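Local coordinates for protein aspartate aminotransferase (Rhodobacter sphaeroides, PDB 3NRA) that probably catalyses the pyridoxal 5'-phosphate-dependent transfer of an amino group from L-aspartate to 2-oxoglutarate, giving oxaloacetate and L-glutamate, at residues Ala73-Tyr77 and Arg78-Gly82; Val194-Ala198 and Glu199-Gln203. All coordinates share one frame; numbering follows the deposited sequence. Where two conformers were deposited one is given.

Contact 1 (Ala73-Tyr77 and Arg78-Gly82); sequences AYTEY and RGDLG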
loop_
_atom_site.group_PDB
_atom_site.type_symbol
_atom_site.label_atom_id
_atom_site.label_comp_id
_atom_site.label_asym_id
_atom_site.label_seq_id
_atom_site.Cartn_x
_atom_site.Cartn_y
_atom_site.Cartn_z
ATOM N N ALA B 73 -7.194 -15.075 2.732
ATOM C CA ALA B 73 -7.676 -13.736 2.413
ATOM C C ALA B 73 -7.369 -12.768 3.530
ATOM O O ALA B 73 -7.085 -11.595 3.259
ATOM C CB ALA B 73 -9.188 -13.761 2.157
ATOM N N TYR B 74 -7.460 -13.257 4.789
ATOM C CA TYR B 74 -7.132 -12.455 5.969
ATOM C C TYR B 74 -5.879 -12.999 6.695
ATOM O O TYR B 74 -5.737 -14.216 6.911
ATOM C CB TYR B 74 -8.335 -12.403 6.928
ATOM C CG TYR B 74 -9.481 -11.556 6.404
ATOM C CD1 TYR B 74 -10.435 -12.088 5.535
ATOM C CD2 TYR B 74 -9.606 -10.229 6.774
ATOM C CE1 TYR B 74 -11.492 -11.288 5.041
ATOM C CE2 TYR B 74 -10.627 -9.446 6.313
ATOM C CZ TYR B 74 -11.585 -9.977 5.458
ATOM O OH TYR B 74 -12.587 -9.160 5.006
ATOM N N THR B 75 -4.955 -12.104 7.007
ATOM C CA THR B 75 -3.692 -12.452 7.697
ATOM C C THR B 75 -3.439 -11.392 8.731
ATOM O O THR B 75 -4.078 -10.315 8.694
ATOM C CB THR B 75 -2.460 -12.419 6.737
ATOM O OG1 THR B 75 -2.105 -11.048 6.450
ATOM C CG2 THR B 75 -2.730 -13.184 5.422
ATOM N N GLU B 76 -2.484 -11.661 9.626
ATOM C CA GLU B 76 -1.963 -10.658 10.534
ATOM C C GLU B 76 -1.458 -9.504 9.706
ATOM O O GLU B 76 -1.040 -9.711 8.574
ATOM C CB GLU B 76 -0.823 -11.259 11.385
ATOM C CG GLU B 76 -1.331 -12.165 12.534
ATOM C CD GLU B 76 -0.219 -12.843 13.345
ATOM O OE1 GLU B 76 0.915 -12.295 13.424
ATOM O OE2 GLU B 76 -0.507 -13.921 13.957
ATOM N N TYR B 77 -1.497 -8.293 10.245
ATOM C CA TYR B 77 -1.034 -7.094 9.489
ATOM C C TYR B 77 0.411 -7.226 9.011
ATOM O O TYR B 77 0.725 -6.844 7.895
ATOM C CB TYR B 77 -1.171 -5.795 10.315
ATOM C CG TYR B 77 -2.562 -5.480 10.819
ATOM C CD1 TYR B 77 -3.653 -5.479 9.969
ATOM C CD2 TYR B 77 -2.779 -5.156 12.167
ATOM C CE1 TYR B 77 -4.929 -5.178 10.431
ATOM C CE2 TYR B 77 -4.059 -4.869 12.645
ATOM C CZ TYR B 77 -5.122 -4.871 11.774
ATOM O OH TYR B 77 -6.397 -4.597 12.240
ATOM N N ARG B 78 1.271 -7.801 9.840
ATOM C CA ARG B 78 2.693 -8.051 9.445
ATOM C C ARG B 78 2.911 -9.203 8.432
ATOM O O ARG B 78 4.026 -9.393 7.946
ATOM C CB ARG B 78 3.559 -8.279 10.681
ATOM C CG ARG B 78 3.329 -9.565 11.406
ATOM C CD ARG B 78 4.074 -9.593 12.740
ATOM N NE ARG B 78 3.516 -8.663 13.720
ATOM C CZ ARG B 78 3.821 -8.652 15.024
ATOM N NH1 ARG B 78 4.712 -9.521 15.542
ATOM N NH2 ARG B 78 3.223 -7.765 15.827
ATOM N N GLY B 79 1.865 -9.982 8.169
ATOM C CA GLY B 79 1.879 -10.992 7.115
ATOM C C GLY B 79 1.552 -12.348 7.679
ATOM O O GLY B 79 1.745 -12.591 8.861
ATOM N N ASP B 80 1.076 -13.233 6.815
ATOM C CA ASP B 80 0.757 -14.617 7.174
ATOM C C ASP B 80 1.905 -15.289 7.987
ATOM O O ASP B 80 3.067 -15.281 7.574
ATOM C CB ASP B 80 0.421 -15.425 5.908
ATOM C CG ASP B 80 0.089 -16.900 6.217
ATOM O OD1 ASP B 80 1.025 -17.696 6.509
ATOM O OD2 ASP B 80 -1.089 -17.256 6.180
ATOM N N LEU B 81 1.561 -15.814 9.156
ATOM C CA LEU B 81 2.544 -16.410 10.068
ATOM C C LEU B 81 3.257 -17.618 9.451
ATOM O O LEU B 81 4.465 -17.699 9.472
ATOM C CB LEU B 81 1.862 -16.836 11.369
ATOM C CG LEU B 81 2.768 -17.352 12.512
ATOM C CD1 LEU B 81 3.773 -16.278 12.967
ATOM C CD2 LEU B 81 1.884 -17.832 13.704
ATOM N N GLY B 82 2.494 -18.546 8.896
ATOM C CA GLY B 82 3.081 -19.722 8.230
ATOM C C GLY B 82 4.101 -19.356 7.139
ATOM O O GLY B 82 5.144 -19.991 7.025
#

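Contact 2 (Val194-Ala198 and Glu199-Gln203); sequences VVYSA and EEIGQ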
loop_
_atom_site.group_PDB
_atom_site.type_symbol
_atom_site.label_atom_id
_atom_site.label_comp_id
_atom_site.label_asym_id
_atom_site.label_seq_id
_atom_site.Cartn_x
_atom_site.Cartn_y
_atom_site.Cartn_z
ATOM N N VAL B 194 25.686 -1.143 -10.109
ATOM C CA VAL B 194 26.923 -1.464 -9.411
ATOM C C VAL B 194 26.626 -2.024 -8.003
ATOM O O VAL B 194 25.647 -1.656 -7.358
ATOM C CB VAL B 194 27.877 -0.238 -9.320
ATOM C CG1 VAL B 194 28.262 0.242 -10.706
ATOM C CG2 VAL B 194 27.257 0.868 -8.498
ATOM N N VAL B 195 27.497 -2.901 -7.546
ATOM C CA VAL B 195 27.330 -3.608 -6.268
ATOM C C VAL B 195 28.426 -3.116 -5.357
ATOM O O VAL B 195 29.549 -2.935 -5.799
ATOM C CB VAL B 195 27.463 -5.147 -6.482
ATOM C CG1 VAL B 195 27.695 -5.868 -5.167
ATOM C CG2 VAL B 195 26.195 -5.693 -7.219
ATOM N N TYR B 196 28.114 -2.886 -4.098
ATOM C CA TYR B 196 29.119 -2.338 -3.165
ATOM C C TYR B 196 30.117 -3.441 -2.813
ATOM O O TYR B 196 29.742 -4.570 -2.646
ATOM C CB TYR B 196 28.453 -1.780 -1.913
ATOM C CG TYR B 196 27.713 -0.463 -2.146
ATOM C CD1 TYR B 196 26.541 -0.415 -2.893
ATOM C CD2 TYR B 196 28.198 0.719 -1.645
ATOM C CE1 TYR B 196 25.878 0.775 -3.125
ATOM C CE2 TYR B 196 27.536 1.927 -1.879
ATOM C CZ TYR B 196 26.383 1.941 -2.613
ATOM O OH TYR B 196 25.723 3.131 -2.823
ATOM N N SER B 197 31.401 -3.105 -2.780
ATOM C CA SER B 197 32.457 -4.079 -2.429
ATOM C C SER B 197 32.358 -4.500 -0.962
ATOM O O SER B 197 31.710 -3.823 -0.158
ATOM C CB SER B 197 33.842 -3.463 -2.663
ATOM O OG SER B 197 34.105 -2.467 -1.676
ATOM N N ALA B 198 33.012 -5.614 -0.633
ATOM C CA ALA B 198 33.183 -6.072 0.759
ATOM C C ALA B 198 33.718 -4.964 1.675
ATOM O O ALA B 198 33.225 -4.774 2.760
ATOM C CB ALA B 198 34.143 -7.306 0.804
ATOM N N GLU B 199 34.673 -4.199 1.175
ATOM C CA GLU B 199 35.297 -3.129 1.932
ATOM C C GLU B 199 34.324 -1.951 2.126
ATOM O O GLU B 199 34.204 -1.430 3.224
ATOM C CB GLU B 199 36.598 -2.665 1.211
ATOM C CG GLU B 199 37.741 -2.270 2.124
ATOM C CD GLU B 199 37.584 -0.874 2.771
ATOM O OE1 GLU B 199 36.932 0.012 2.165
ATOM O OE2 GLU B 199 38.148 -0.663 3.886
ATOM N N GLU B 200 33.597 -1.567 1.070
ATOM C CA GLU B 200 32.571 -0.515 1.197
ATOM C C GLU B 200 31.508 -0.865 2.226
ATOM O O GLU B 200 31.125 -0.029 3.028
ATOM C CB GLU B 200 31.918 -0.192 -0.148
ATOM C CG GLU B 200 32.849 0.655 -1.093
ATOM C CD GLU B 200 32.327 0.770 -2.492
ATOM O OE1 GLU B 200 31.840 -0.255 -3.061
ATOM O OE2 GLU B 200 32.442 1.877 -3.057
ATOM N N ILE B 201 31.052 -2.108 2.210
ATOM C CA ILE B 201 29.998 -2.539 3.116
ATOM C C ILE B 201 30.535 -2.623 4.550
ATOM O O ILE B 201 29.818 -2.304 5.504
ATOM C CB ILE B 201 29.411 -3.896 2.647
ATOM C CG1 ILE B 201 28.630 -3.690 1.322
ATOM C CG2 ILE B 201 28.550 -4.562 3.741
ATOM C CD1 ILE B 201 27.326 -2.868 1.435
ATOM N N GLY B 202 31.800 -3.005 4.689
ATOM C CA GLY B 202 32.459 -3.048 5.990
ATOM C C GLY B 202 32.578 -1.671 6.619
ATOM O O GLY B 202 32.292 -1.491 7.802
ATOM N N GLN B 203 32.931 -0.695 5.798
ATOM C CA GLN B 203 33.077 0.674 6.273
ATOM C C GLN B 203 31.727 1.310 6.544
ATOM O O GLN B 203 31.598 2.069 7.487
ATOM C CB GLN B 203 33.907 1.533 5.292
ATOM C CG GLN B 203 34.265 2.995 5.820
ATOM C CD GLN B 203 35.223 3.005 7.025
ATOM O OE1 GLN B 203 35.557 1.958 7.586
ATOM N NE2 GLN B 203 35.674 4.198 7.408
#

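Contact 1 (Ala73-Tyr77 and Arg78-Gly82)
Thr75 and Asp80 meet with their side chains at roughly a right angle, the methyl CG2 of Thr75 lying 3.9 Å from CB of Asp80 while Thr75 CB packs 3.6 Å from the Asp80 backbone N. Chi1 of 74° sets Thr75 OG1 between its own backbone N and carbonyl carbon, and from there the hydroxyl donates to Glu76 O at 2.7 Å. That carbonyl oxygen is gripped twice, because Gly79 N reaches Glu76 O at 2.9 Å from the opposite face of the carbonyl plane. The second bond closes a type I beta turn, Glu76 to Gly79, in the link between helices 70-73 and 81-95, and Asp80 then serves as N-cap of the latter, its OD1 accepting from Ile83 N. With an alanine in place of Thr75, Glu76 O would probably be left with the Gly79 bond alone of these two, and Gln291, bonded to OG1, without that mate. Glu76 and Arg78 run side by side, pointing the same way, yet their carboxylate and guanidinium planes stand 89° apart. Glu76 OE1 lies 4.5 Å from Arg78 NE, well out of the guanidinium plane; the carboxylate pairs instead with Arg84, and Arg78 with Glu276 and the carbonyl of Arg102.

Contact 2 (Val194-Ala198 and Glu199-Gln203)
Glu200 OE1 takes the backbone N-H of Ser197 at 2.9 Å in a nearly straight bond (165°), through the lone pair facing away from its partner oxygen, and also accepts from Ala165 N. The exchange is reciprocal: Ser197 OG, placed between its own N and carbonyl carbon, accepts from Glu200 N at 2.9 Å. Together the two bonds make a capping box, in which the N-cap serine and the glutamate three residues on satisfy each other's backbone N-H groups. Glu200 can reach back because its CG sits beside the backbone N (chi1 -75°) and the chain runs extended beyond it, with Glu200 CG 3.4 Å from Ser197 OG. Ordinary helical bonding begins at once, with Ile201 N bound to Ser197 O at 3.0 Å. On the apolar side Tyr196 CB rests 3.7 Å from Ile201 CD1, while the Tyr196 side chain crosses that of Glu200 at about a right angle, ring and carboxylate planes 42° apart. Glu200 OE2 accepts from Gly166 N and Leu167 N, binding the start of helix 198-211 to the loop before helix 169-177, and the Tyr196 ring meets Phe185 of strand 182-186 edge-to-face.

How the contacts relate
Both contacts illustrate how a chain enters a helix, by different means. In contact 1 an aspartate N-cap follows a beta turn; in contact 2 a serine N-cap is joined by a returning glutamate. They do not touch: their centres are about 35 Å apart and their nearest atoms about 25 Å. Contact 1 lies at the surface, its centre about 25 Å from the centre of the chain, and borders the second subunit, whose His46 stacks on Tyr74. Contact 2 is partly buried, its centre about 17 Å from the centre of the chain; a glycerol, probably from the crystallisation liquor, lies about 4 Å from its Ser197 side chain. Lys253, which carries the cofactor as its pyridoxal phosphate adduct, belongs to neither contact.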